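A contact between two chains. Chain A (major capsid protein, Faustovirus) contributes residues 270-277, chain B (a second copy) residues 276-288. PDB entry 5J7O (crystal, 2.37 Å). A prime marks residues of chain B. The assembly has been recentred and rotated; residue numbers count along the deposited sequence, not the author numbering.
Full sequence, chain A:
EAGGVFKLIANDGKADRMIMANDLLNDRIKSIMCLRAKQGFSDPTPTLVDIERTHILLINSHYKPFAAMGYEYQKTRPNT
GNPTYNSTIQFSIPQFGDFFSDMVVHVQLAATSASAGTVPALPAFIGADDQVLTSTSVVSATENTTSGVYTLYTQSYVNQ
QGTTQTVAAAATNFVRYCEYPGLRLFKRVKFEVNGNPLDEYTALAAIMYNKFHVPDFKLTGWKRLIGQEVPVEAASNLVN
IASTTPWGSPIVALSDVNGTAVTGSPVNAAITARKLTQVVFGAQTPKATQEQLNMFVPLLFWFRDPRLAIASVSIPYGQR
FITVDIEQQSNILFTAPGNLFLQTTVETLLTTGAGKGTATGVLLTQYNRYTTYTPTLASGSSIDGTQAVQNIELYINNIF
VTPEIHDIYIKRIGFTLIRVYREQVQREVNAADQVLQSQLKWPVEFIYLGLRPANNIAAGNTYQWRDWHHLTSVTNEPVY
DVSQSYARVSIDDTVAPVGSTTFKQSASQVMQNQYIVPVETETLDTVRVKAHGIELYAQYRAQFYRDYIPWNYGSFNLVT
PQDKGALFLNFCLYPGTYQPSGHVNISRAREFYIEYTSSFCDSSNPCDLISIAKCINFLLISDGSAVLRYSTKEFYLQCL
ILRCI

Chain A (270-277) AITARKLT
Chain B, residues 276-288: LTQVVFGAQTPKA

What holds the two chains together most firmly? Strand 276-280 of chain B runs antiparallel to the chain A strand that runs through Arg274 to Thr277 and on beyond it, their N-to-C directions 135° apart and their axes approaching to 4.7 Å. Arg274 and Val280′ form the hydrogen-bonded pair: Arg274 N donates to Val280′ O (3.2 Å) and Val280′ N to Arg274 O (3.1 Å), both at 164°. Two residues on, Leu276 N donates to Gln278′ O at 2.9 Å, nearly straight. Between them Lys275 faces Val279′ without hydrogen bonds, CA to CA 4.5 Å. Backbones are extended, Arg274 at phi/psi -127/159 and Val280′ at -125/147.

How does Arg274 reach past the strand? With chi1 p (52°) and chi2 and chi3 t, it extends to the loop, where NE donates to Thr285′ OG1 (3.1 Å, 159°), which lies at the guanidinium edge. Pro286′ CD covers one face, 4.4 Å from Arg274 NE. Thr285′ is m, and its N donates a hydrogen bond back to Gly282′ O at 3.3 Å.

Which waters bridge the chains? One accepts from Lys287′ NZ (3.2 Å) and, weakly, from Thr272 N (3.3 Å); Lys287′, m then all t, also donates from NZ to Phe281′ O (2.7 Å). A second joins Thr272 OG1 (2.8 Å) to Ala288′ N (3.1 Å). A third links Thr277′ OG1 (2.8 Å) weakly to Leu276 O (3.4 Å).

What packs around this polar frame? Leu276 (m, t) and Val280′ (m) share the sheet face with Arg274, so Leu276 CD1 meets Val280′ CG1 at 3.7 Å. Beyond the strand, Phe281′ turns to phi/psi -155/51 with chi1 p (47°) and chi2 -86°. Ile271 (p, t) lays CD1 over its ring face, 4.0 Å from the centroid, a CH-pi contact, while Ala273 CB touches Phe281′ CB at 3.7 Å.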

# COMPACT_ATOMS: atom_id res chain seq x y z
N ALA A 270 -11.91 -15.99 -18.67
CA ALA A 270 -11.34 -17.21 -18.11
C ALA A 270 -11.42 -17.26 -16.59
O ALA A 270 -11.39 -18.35 -16.02
CB ALA A 270 -9.88 -17.36 -18.55
N ILE A 271 -11.53 -16.11 -15.93
CA ILE A 271 -11.65 -16.04 -14.49
C ILE A 271 -12.90 -15.24 -14.14
O ILE A 271 -13.50 -14.56 -14.97
CB ILE A 271 -10.41 -15.40 -13.83
CG1 ILE A 271 -10.30 -13.92 -14.21
CG2 ILE A 271 -9.15 -16.15 -14.22
CD1 ILE A 271 -9.18 -13.19 -13.51
N THR A 272 -13.30 -15.34 -12.87
CA THR A 272 -14.38 -14.54 -12.31
C THR A 272 -13.75 -13.53 -11.36
O THR A 272 -13.22 -13.90 -10.31
CB THR A 272 -15.40 -15.41 -11.58
OG1 THR A 272 -16.00 -16.33 -12.50
CG2 THR A 272 -16.48 -14.54 -10.96
N ALA A 273 -13.79 -12.25 -11.74
CA ALA A 273 -13.09 -11.22 -10.99
C ALA A 273 -13.92 -9.95 -10.92
O ALA A 273 -14.73 -9.66 -11.81
CB ALA A 273 -11.72 -10.91 -11.62
N ARG A 274 -13.70 -9.19 -9.85
CA ARG A 274 -14.33 -7.89 -9.64
C ARG A 274 -13.24 -6.86 -9.35
O ARG A 274 -12.13 -7.20 -8.94
CB ARG A 274 -15.33 -7.94 -8.48
CG ARG A 274 -14.73 -8.52 -7.21
CD ARG A 274 -15.66 -8.41 -6.02
NE ARG A 274 -15.10 -9.11 -4.87
CZ ARG A 274 -15.50 -8.93 -3.62
NH1 ARG A 274 -16.47 -8.06 -3.34
NH2 ARG A 274 -14.94 -9.62 -2.63
N LYS A 275 -13.58 -5.60 -9.57
CA LYS A 275 -12.63 -4.51 -9.39
C LYS A 275 -12.66 -3.96 -7.97
O LYS A 275 -13.70 -3.95 -7.31
CB LYS A 275 -12.91 -3.37 -10.37
CG LYS A 275 -12.50 -3.64 -11.81
CD LYS A 275 -12.96 -2.51 -12.70
CE LYS A 275 -12.61 -2.77 -14.15
NZ LYS A 275 -13.37 -1.88 -15.07
N LEU A 276 -11.50 -3.49 -7.52
CA LEU A 276 -11.39 -2.64 -6.35
C LEU A 276 -11.05 -1.23 -6.80
O LEU A 276 -10.35 -1.03 -7.80
CB LEU A 276 -10.31 -3.14 -5.39
CG LEU A 276 -10.43 -4.53 -4.76
CD1 LEU A 276 -9.25 -4.78 -3.83
CD2 LEU A 276 -11.75 -4.69 -4.03
N THR A 277 -11.56 -0.25 -6.06
CA THR A 277 -11.13 1.13 -6.23
C THR A 277 -11.14 1.80 -4.87
O THR A 277 -11.76 1.31 -3.92
CB THR A 277 -12.01 1.90 -7.22
OG1 THR A 277 -11.32 3.08 -7.66
CG2 THR A 277 -13.31 2.32 -6.56
N LEU B 276 -3.44 2.10 -13.45
CA LEU B 276 -3.37 0.86 -12.69
C LEU B 276 -4.67 0.69 -11.92
O LEU B 276 -5.10 1.61 -11.21
CB LEU B 276 -2.19 0.85 -11.72
CG LEU B 276 -0.77 1.05 -12.26
CD1 LEU B 276 0.25 0.83 -11.15
CD2 LEU B 276 -0.50 0.12 -13.43
N THR B 277 -5.31 -0.46 -12.09
CA THR B 277 -6.44 -0.84 -11.26
C THR B 277 -6.12 -2.17 -10.58
O THR B 277 -5.24 -2.92 -11.02
CB THR B 277 -7.74 -0.95 -12.06
OG1 THR B 277 -8.86 -0.87 -11.17
CG2 THR B 277 -7.80 -2.28 -12.79
N GLN B 278 -6.85 -2.46 -9.51
CA GLN B 278 -6.67 -3.68 -8.76
C GLN B 278 -7.90 -4.56 -8.90
O GLN B 278 -9.04 -4.07 -8.85
CB GLN B 278 -6.40 -3.39 -7.28
CG GLN B 278 -5.20 -2.49 -7.06
CD GLN B 278 -4.33 -2.96 -5.90
OE1 GLN B 278 -3.14 -3.20 -6.07
NE2 GLN B 278 -4.93 -3.09 -4.73
N VAL B 279 -7.67 -5.86 -9.09
CA VAL B 279 -8.74 -6.83 -9.19
C VAL B 279 -8.49 -7.93 -8.17
O VAL B 279 -7.35 -8.23 -7.81
CB VAL B 279 -8.86 -7.43 -10.61
CG1 VAL B 279 -9.21 -6.35 -11.62
CG2 VAL B 279 -7.57 -8.13 -11.00
N VAL B 280 -9.58 -8.52 -7.68
CA VAL B 280 -9.52 -9.69 -6.81
C VAL B 280 -10.36 -10.78 -7.44
O VAL B 280 -11.36 -10.52 -8.11
CB VAL B 280 -10.00 -9.37 -5.38
CG1 VAL B 280 -9.05 -8.39 -4.70
CG2 VAL B 280 -11.41 -8.81 -5.41
N PHE B 281 -9.93 -12.03 -7.25
CA PHE B 281 -10.65 -13.18 -7.78
C PHE B 281 -10.34 -14.41 -6.94
O PHE B 281 -9.97 -15.47 -7.45
CB PHE B 281 -10.32 -13.39 -9.26
CG PHE B 281 -8.86 -13.33 -9.59
CD1 PHE B 281 -8.24 -12.12 -9.87
CD2 PHE B 281 -8.10 -14.49 -9.66
CE1 PHE B 281 -6.89 -12.07 -10.18
CE2 PHE B 281 -6.76 -14.45 -9.97
CZ PHE B 281 -6.15 -13.24 -10.23
N GLY B 282 -10.50 -14.28 -5.62
CA GLY B 282 -10.21 -15.38 -4.72
C GLY B 282 -11.40 -15.87 -3.93
O GLY B 282 -12.53 -15.91 -4.44
N ALA B 283 -11.17 -16.23 -2.66
CA ALA B 283 -12.20 -16.88 -1.87
C ALA B 283 -13.37 -15.95 -1.56
O ALA B 283 -14.49 -16.43 -1.35
CB ALA B 283 -11.60 -17.42 -0.57
N GLN B 284 -13.14 -14.64 -1.51
CA GLN B 284 -14.20 -13.70 -1.19
C GLN B 284 -14.98 -13.23 -2.40
O GLN B 284 -16.08 -12.68 -2.24
CB GLN B 284 -13.64 -12.49 -0.45
CG GLN B 284 -13.31 -12.75 1.02
CD GLN B 284 -12.08 -13.61 1.21
OE1 GLN B 284 -11.09 -13.46 0.49
NE2 GLN B 284 -12.14 -14.52 2.17
N THR B 285 -14.46 -13.43 -3.61
CA THR B 285 -15.17 -13.03 -4.82
C THR B 285 -16.17 -14.11 -5.21
O THR B 285 -15.80 -15.28 -5.31
CB THR B 285 -14.18 -12.78 -5.96
OG1 THR B 285 -13.39 -11.62 -5.67
CG2 THR B 285 -14.92 -12.56 -7.27
N PRO B 286 -17.44 -13.75 -5.43
CA PRO B 286 -18.45 -14.77 -5.74
C PRO B 286 -18.15 -15.47 -7.06
O PRO B 286 -17.87 -14.83 -8.08
CB PRO B 286 -19.75 -13.97 -5.81
CG PRO B 286 -19.47 -12.69 -5.09
CD PRO B 286 -18.02 -12.40 -5.34
N LYS B 287 -18.21 -16.80 -7.04
CA LYS B 287 -17.92 -17.62 -8.21
C LYS B 287 -18.94 -18.73 -8.33
O LYS B 287 -19.53 -19.16 -7.34
CB LYS B 287 -16.51 -18.22 -8.14
CG LYS B 287 -15.39 -17.21 -8.04
CD LYS B 287 -14.03 -17.90 -7.97
CE LYS B 287 -12.90 -16.90 -7.91
NZ LYS B 287 -11.57 -17.56 -7.94
N ALA B 288 -19.14 -19.20 -9.57
CA ALA B 288 -19.98 -20.38 -9.78
C ALA B 288 -19.45 -21.57 -9.00
O ALA B 288 -20.23 -22.35 -8.44
CB ALA B 288 -20.06 -20.70 -11.28
O HOH W 1 -11.64 -17.64 -11.11
O HOH W 2 -17.81 -18.42 -12.21
O HOH W 3 -11.12 0.73 -10.59